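Local coordinates for Serine/threonine protein kinase (Mycobacterium tuberculosis, PDB 4ESQ), which is a receptor kinase that probably phosphorylates serine and threonine residues of proteins, using ATP, the piece described being its extracellular sensor domain, at residues Pro42-Tyr55 / Lys109-Asn122. Sequence-based numbering, arbitrary orientation.
Sequences PVTVSLPDCQGALY and KWKNCAGKTVTVTN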
loop_
_atom_site.group_PDB
_atom_site.type_symbol
_atom_site.label_atom_id
_atom_site.label_comp_id
_atom_site.label_asym_id
_atom_site.label_seq_id
_atom_site.Cartn_x
_atom_site.Cartn_y
_atom_site.Cartn_z
ATOM N N PRO A 42 -10.235 6.386 -12.605
ATOM C CA PRO A 42 -10.350 7.733 -12.035
ATOM C C PRO A 42 -10.826 7.727 -10.585
ATOM O O PRO A 42 -11.722 6.970 -10.223
ATOM C CB PRO A 42 -11.406 8.403 -12.928
ATOM C CG PRO A 42 -12.193 7.275 -13.499
ATOM C CD PRO A 42 -11.199 6.160 -13.696
ATOM N N VAL A 43 -10.213 8.572 -9.771
ATOM C CA VAL A 43 -10.712 8.840 -8.434
ATOM C C VAL A 43 -10.420 10.299 -8.101
ATOM O O VAL A 43 -9.378 10.836 -8.475
ATOM C CB VAL A 43 -10.090 7.890 -7.393
ATOM C CG1 VAL A 43 -8.574 7.958 -7.453
ATOM C CG2 VAL A 43 -10.608 8.208 -5.993
ATOM N N THR A 44 -11.359 10.941 -7.423
ATOM C CA THR A 44 -11.223 12.346 -7.081
ATOM C C THR A 44 -11.083 12.476 -5.575
ATOM O O THR A 44 -11.933 12.001 -4.828
ATOM C CB THR A 44 -12.466 13.120 -7.524
ATOM O OG1 THR A 44 -12.710 12.860 -8.916
ATOM C CG2 THR A 44 -12.278 14.624 -7.299
ATOM N N VAL A 45 -10.002 13.103 -5.132
ATOM C CA VAL A 45 -9.787 13.328 -3.706
ATOM C C VAL A 45 -9.770 14.825 -3.460
ATOM O O VAL A 45 -9.100 15.567 -4.187
ATOM C CB VAL A 45 -8.467 12.712 -3.243
ATOM C CG1 VAL A 45 -8.363 12.756 -1.717
ATOM C CG2 VAL A 45 -8.381 11.280 -3.742
ATOM N N SER A 46 -10.521 15.260 -2.447
ATOM C CA SER A 46 -10.690 16.684 -2.157
ATOM C C SER A 46 -9.344 17.381 -1.984
ATOM O O SER A 46 -9.173 18.529 -2.403
ATOM C CB SER A 46 -11.582 16.889 -0.936
ATOM O OG SER A 46 -11.069 16.230 0.208
ATOM N N LEU A 47 -8.390 16.689 -1.362
ATOM C CA LEU A 47 -6.999 17.122 -1.419
ATOM C C LEU A 47 -6.275 16.153 -2.360
ATOM O O LEU A 47 -5.924 15.038 -1.966
ATOM C CB LEU A 47 -6.359 17.102 -0.025
ATOM C CG LEU A 47 -7.025 17.983 1.036
ATOM C CD1 LEU A 47 -6.417 17.734 2.415
ATOM C CD2 LEU A 47 -6.932 19.460 0.651
ATOM N N PRO A 48 -6.060 16.568 -3.617
ATOM C CA PRO A 48 -5.571 15.634 -4.643
ATOM C C PRO A 48 -4.300 14.880 -4.258
ATOM O O PRO A 48 -4.147 13.721 -4.642
ATOM C CB PRO A 48 -5.295 16.543 -5.842
ATOM C CG PRO A 48 -6.212 17.681 -5.678
ATOM C CD PRO A 48 -6.350 17.899 -4.174
ATOM N N ASP A 49 -3.401 15.514 -3.509
ATOM C CA ASP A 49 -2.132 14.869 -3.190
ATOM C C ASP A 49 -2.254 13.856 -2.056
ATOM O O ASP A 49 -1.266 13.256 -1.641
ATOM C CB ASP A 49 -1.049 15.906 -2.904
ATOM C CG ASP A 49 -0.473 16.503 -4.182
ATOM O OD1 ASP A 49 -0.402 15.772 -5.197
ATOM O OD2 ASP A 49 -0.105 17.694 -4.180
ATOM N N CYS A 50 -3.472 13.658 -1.562
ATOM C CA CYS A 50 -3.715 12.588 -0.601
ATOM C C CYS A 50 -4.108 11.274 -1.281
ATOM O O CYS A 50 -4.398 10.294 -0.598
ATOM C CB CYS A 50 -4.777 13.002 0.422
ATOM S SG CYS A 50 -4.233 14.386 1.443
ATOM N N GLN A 51 -4.108 11.239 -2.614
ATOM C CA GLN A 51 -4.457 10.005 -3.334
ATOM C C GLN A 51 -3.540 8.832 -2.933
ATOM O O GLN A 51 -4.009 7.712 -2.689
ATOM C CB GLN A 51 -4.428 10.211 -4.859
ATOM C CG GLN A 51 -4.898 8.987 -5.656
ATOM C CD GLN A 51 -5.127 9.265 -7.134
ATOM O OE1 GLN A 51 -5.122 10.412 -7.569
ATOM N NE2 GLN A 51 -5.343 8.203 -7.915
ATOM N N GLY A 52 -2.236 9.088 -2.875
ATOM C CA GLY A 52 -1.282 8.058 -2.498
ATOM C C GLY A 52 -1.397 7.671 -1.037
ATOM O O GLY A 52 -1.039 6.554 -0.646
ATOM N N ALA A 53 -1.900 8.589 -0.217
ATOM C CA ALA A 53 -2.066 8.303 1.201
ATOM C C ALA A 53 -3.263 7.388 1.434
ATOM O O ALA A 53 -3.395 6.794 2.499
ATOM C CB ALA A 53 -2.211 9.589 1.990
ATOM N N LEU A 54 -4.140 7.282 0.438
ATOM C CA LEU A 54 -5.306 6.398 0.525
ATOM C C LEU A 54 -5.095 5.030 -0.121
ATOM O O LEU A 54 -5.579 4.014 0.393
ATOM C CB LEU A 54 -6.516 7.043 -0.156
ATOM C CG LEU A 54 -7.077 8.266 0.573
ATOM C CD1 LEU A 54 -7.983 9.087 -0.325
ATOM C CD2 LEU A 54 -7.792 7.838 1.844
ATOM N N TYR A 55 -4.418 5.016 -1.265
ATOM C CA TYR A 55 -4.342 3.821 -2.109
ATOM C C TYR A 55 -2.926 3.521 -2.598
ATOM O O TYR A 55 -2.138 4.438 -2.856
ATOM C CB TYR A 55 -5.227 4.002 -3.345
ATOM C CG TYR A 55 -6.634 4.483 -3.060
ATOM C CD1 TYR A 55 -7.486 3.745 -2.246
ATOM C CD2 TYR A 55 -7.112 5.668 -3.613
ATOM C CE1 TYR A 55 -8.782 4.174 -1.987
ATOM C CE2 TYR A 55 -8.413 6.109 -3.357
ATOM C CZ TYR A 55 -9.238 5.352 -2.545
ATOM O OH TYR A 55 -10.521 5.773 -2.276
ATOM N N LYS A 109 4.094 14.078 1.071
ATOM C CA LYS A 109 2.687 14.180 0.743
ATOM C C LYS A 109 1.827 13.672 1.893
ATOM O O LYS A 109 0.830 14.303 2.244
ATOM C CB LYS A 109 2.362 13.438 -0.555
ATOM C CG LYS A 109 3.022 14.079 -1.789
ATOM C CD LYS A 109 2.672 13.333 -3.068
ATOM C CE LYS A 109 3.123 14.116 -4.296
ATOM N NZ LYS A 109 2.782 13.409 -5.569
ATOM N N TRP A 110 2.206 12.543 2.494
ATOM C CA TRP A 110 1.354 11.978 3.539
ATOM C C TRP A 110 1.273 12.901 4.749
ATOM O O TRP A 110 0.243 12.961 5.428
ATOM C CB TRP A 110 1.830 10.594 3.980
ATOM C CG TRP A 110 1.742 9.508 2.951
ATOM C CD1 TRP A 110 1.571 9.652 1.593
ATOM C CD2 TRP A 110 1.848 8.097 3.195
ATOM N NE1 TRP A 110 1.562 8.410 0.988
ATOM C CE2 TRP A 110 1.724 7.442 1.947
ATOM C CE3 TRP A 110 2.008 7.323 4.350
ATOM C CZ2 TRP A 110 1.774 6.051 1.825
ATOM C CZ3 TRP A 110 2.057 5.941 4.225
ATOM C CH2 TRP A 110 1.950 5.320 2.972
ATOM N N LYS A 111 2.362 13.609 5.028
ATOM C CA LYS A 111 2.411 14.486 6.199
ATOM C C LYS A 111 1.449 15.666 6.078
ATOM O O LYS A 111 1.006 16.215 7.086
ATOM C CB LYS A 111 3.838 14.955 6.468
ATOM C CG LYS A 111 4.708 13.830 7.015
ATOM C CD LYS A 111 6.147 14.257 7.243
ATOM C CE LYS A 111 7.001 13.047 7.615
ATOM N NZ LYS A 111 8.462 13.353 7.563
ATOM N N ASN A 112 1.130 16.038 4.841
ATOM C CA ASN A 112 0.164 17.096 4.579
ATOM C C ASN A 112 -1.274 16.584 4.602
ATOM O O ASN A 112 -2.226 17.374 4.549
ATOM C CB ASN A 112 0.461 17.779 3.242
ATOM C CG ASN A 112 1.706 18.646 3.295
ATOM O OD1 ASN A 112 1.989 19.287 4.311
ATOM N ND2 ASN A 112 2.453 18.673 2.199
ATOM N N CYS A 113 -1.430 15.264 4.670
ATOM C CA CYS A 113 -2.747 14.652 4.794
ATOM C C CYS A 113 -3.076 14.309 6.245
ATOM O O CYS A 113 -4.248 14.169 6.602
ATOM C CB CYS A 113 -2.824 13.387 3.933
ATOM S SG CYS A 113 -2.467 13.706 2.196
ATOM N N ALA A 114 -2.037 14.178 7.070
ATOM C CA ALA A 114 -2.188 13.752 8.462
ATOM C C ALA A 114 -3.170 14.616 9.240
ATOM O O ALA A 114 -3.142 15.838 9.140
ATOM C CB ALA A 114 -0.835 13.758 9.161
ATOM N N GLY A 115 -4.034 13.974 10.019
ATOM C CA GLY A 115 -4.959 14.695 10.875
ATOM C C GLY A 115 -6.057 15.447 10.136
ATOM O O GLY A 115 -6.654 16.372 10.684
ATOM N N LYS A 116 -6.331 15.034 8.902
ATOM C CA LYS A 116 -7.365 15.670 8.083
ATOM C C LYS A 116 -8.393 14.669 7.566
ATOM O O LYS A 116 -8.108 13.486 7.406
ATOM C CB LYS A 116 -6.735 16.399 6.893
ATOM C CG LYS A 116 -5.763 17.499 7.269
ATOM C CD LYS A 116 -5.199 18.167 6.021
ATOM C CE LYS A 116 -4.153 19.211 6.367
ATOM N NZ LYS A 116 -3.674 19.895 5.135
ATOM N N THR A 117 -9.607 15.153 7.316
ATOM C CA THR A 117 -10.606 14.358 6.623
ATOM C C THR A 117 -10.646 14.796 5.160
ATOM O O THR A 117 -10.633 15.989 4.871
ATOM C CB THR A 117 -12.002 14.514 7.261
ATOM O OG1 THR A 117 -11.943 14.156 8.646
ATOM C CG2 THR A 117 -13.016 13.614 6.558
ATOM N N VAL A 118 -10.662 13.829 4.245
ATOM C CA VAL A 118 -10.792 14.107 2.818
ATOM C C VAL A 118 -12.064 13.460 2.269
ATOM O O VAL A 118 -12.570 12.482 2.839
ATOM C CB VAL A 118 -9.560 13.608 2.009
ATOM C CG1 VAL A 118 -8.311 14.362 2.442
ATOM C CG2 VAL A 118 -9.369 12.097 2.172
ATOM N N THR A 119 -12.594 14.032 1.190
ATOM C CA THR A 119 -13.733 13.466 0.482
ATOM C C THR A 119 -13.195 12.710 -0.731
ATOM O O THR A 119 -12.345 13.220 -1.462
ATOM C CB THR A 119 -14.704 14.573 0.005
ATOM O OG1 THR A 119 -15.122 15.367 1.123
ATOM C CG2 THR A 119 -15.928 13.975 -0.645
ATOM N N VAL A 120 -13.676 11.492 -0.940
ATOM C CA VAL A 120 -13.210 10.685 -2.060
ATOM C C VAL A 120 -14.386 10.290 -2.935
ATOM O O VAL A 120 -15.392 9.788 -2.440
ATOM C CB VAL A 120 -12.519 9.401 -1.574
ATOM C CG1 VAL A 120 -11.972 8.618 -2.760
ATOM C CG2 VAL A 120 -11.410 9.743 -0.600
ATOM N N THR A 121 -14.261 10.513 -4.235
ATOM C CA THR A 121 -15.332 10.147 -5.151
ATOM C C THR A 121 -14.830 9.099 -6.127
ATOM O O THR A 121 -13.782 9.260 -6.754
ATOM C CB THR A 121 -15.883 11.364 -5.913
ATOM O OG1 THR A 121 -16.319 12.357 -4.975
ATOM C CG2 THR A 121 -17.070 10.950 -6.787
ATOM N N ASN A 122 -15.589 8.017 -6.237
ATOM C CA ASN A 122 -15.246 6.917 -7.120
ATOM C C ASN A 122 -16.532 6.272 -7.611
ATOM O O ASN A 122 -17.424 5.964 -6.816
ATOM C CB ASN A 122 -14.372 5.895 -6.387
ATOM C CG ASN A 122 -13.750 4.869 -7.328
ATOM O OD1 ASN A 122 -14.373 4.436 -8.298
ATOM N ND2 ASN A 122 -12.513 4.477 -7.040
HETATM O O HOH W 1 -14.119 13.877 -3.868
HETATM O O HOH W 2 0.155 12.641 -5.690
HETATM O O HOH W 3 -0.369 15.943 0.397
#
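Thr44 and Thr121 satisfy each other's backbone: Thr44 N gives a nearly straight bond to Thr121 O (3.0 Å, 172° at the hydrogen), and Thr121 N returns one to Thr44 O. A water also donates to Thr44 O and bonds Thr121 OG1, which is also hydrogen-bonded to Thr126 OG1. Beyond the non-hydrogen-bonded pair Val45-Val120, Ser46 N reaches Thr119 O. The Thr119 N-H then turns to a side chain, Ser46 OG at 2.8 Å, because chi1 of 57° sets that hydroxyl between its own N and carbonyl carbon and close to strand 117-122. Strand 44-45 is one outermost strand of the domain's antiparallel sheet, while the other side of 117-122 pairs with 125-131. From the strand the chain continues through a 3-10 segment, where the Cys50-Cys113 disulfide (chi3 -108°) ties it to Cys113, near the C-terminal end of helix 96-111. A water donates to Lys109 O and, weakly, to Asp49 O. Asp49 OD1 and Lys109 NZ form only a long salt bridge of 4.0 Å, but a second water accepts from the ammonium and donates to the carboxylate. Ala53 CA lies over one face of the Trp110 indole in a CH-pi contact, and Gly52 O is bonded by Arg157. On the face of the sheet that carries Val45 and Val120, Leu54 CD1 meets Val120 CG2 at 3.5 Å and, tip to tip, Val118 CG2, while Val120 CG1 sits at the Tyr55 ring edge.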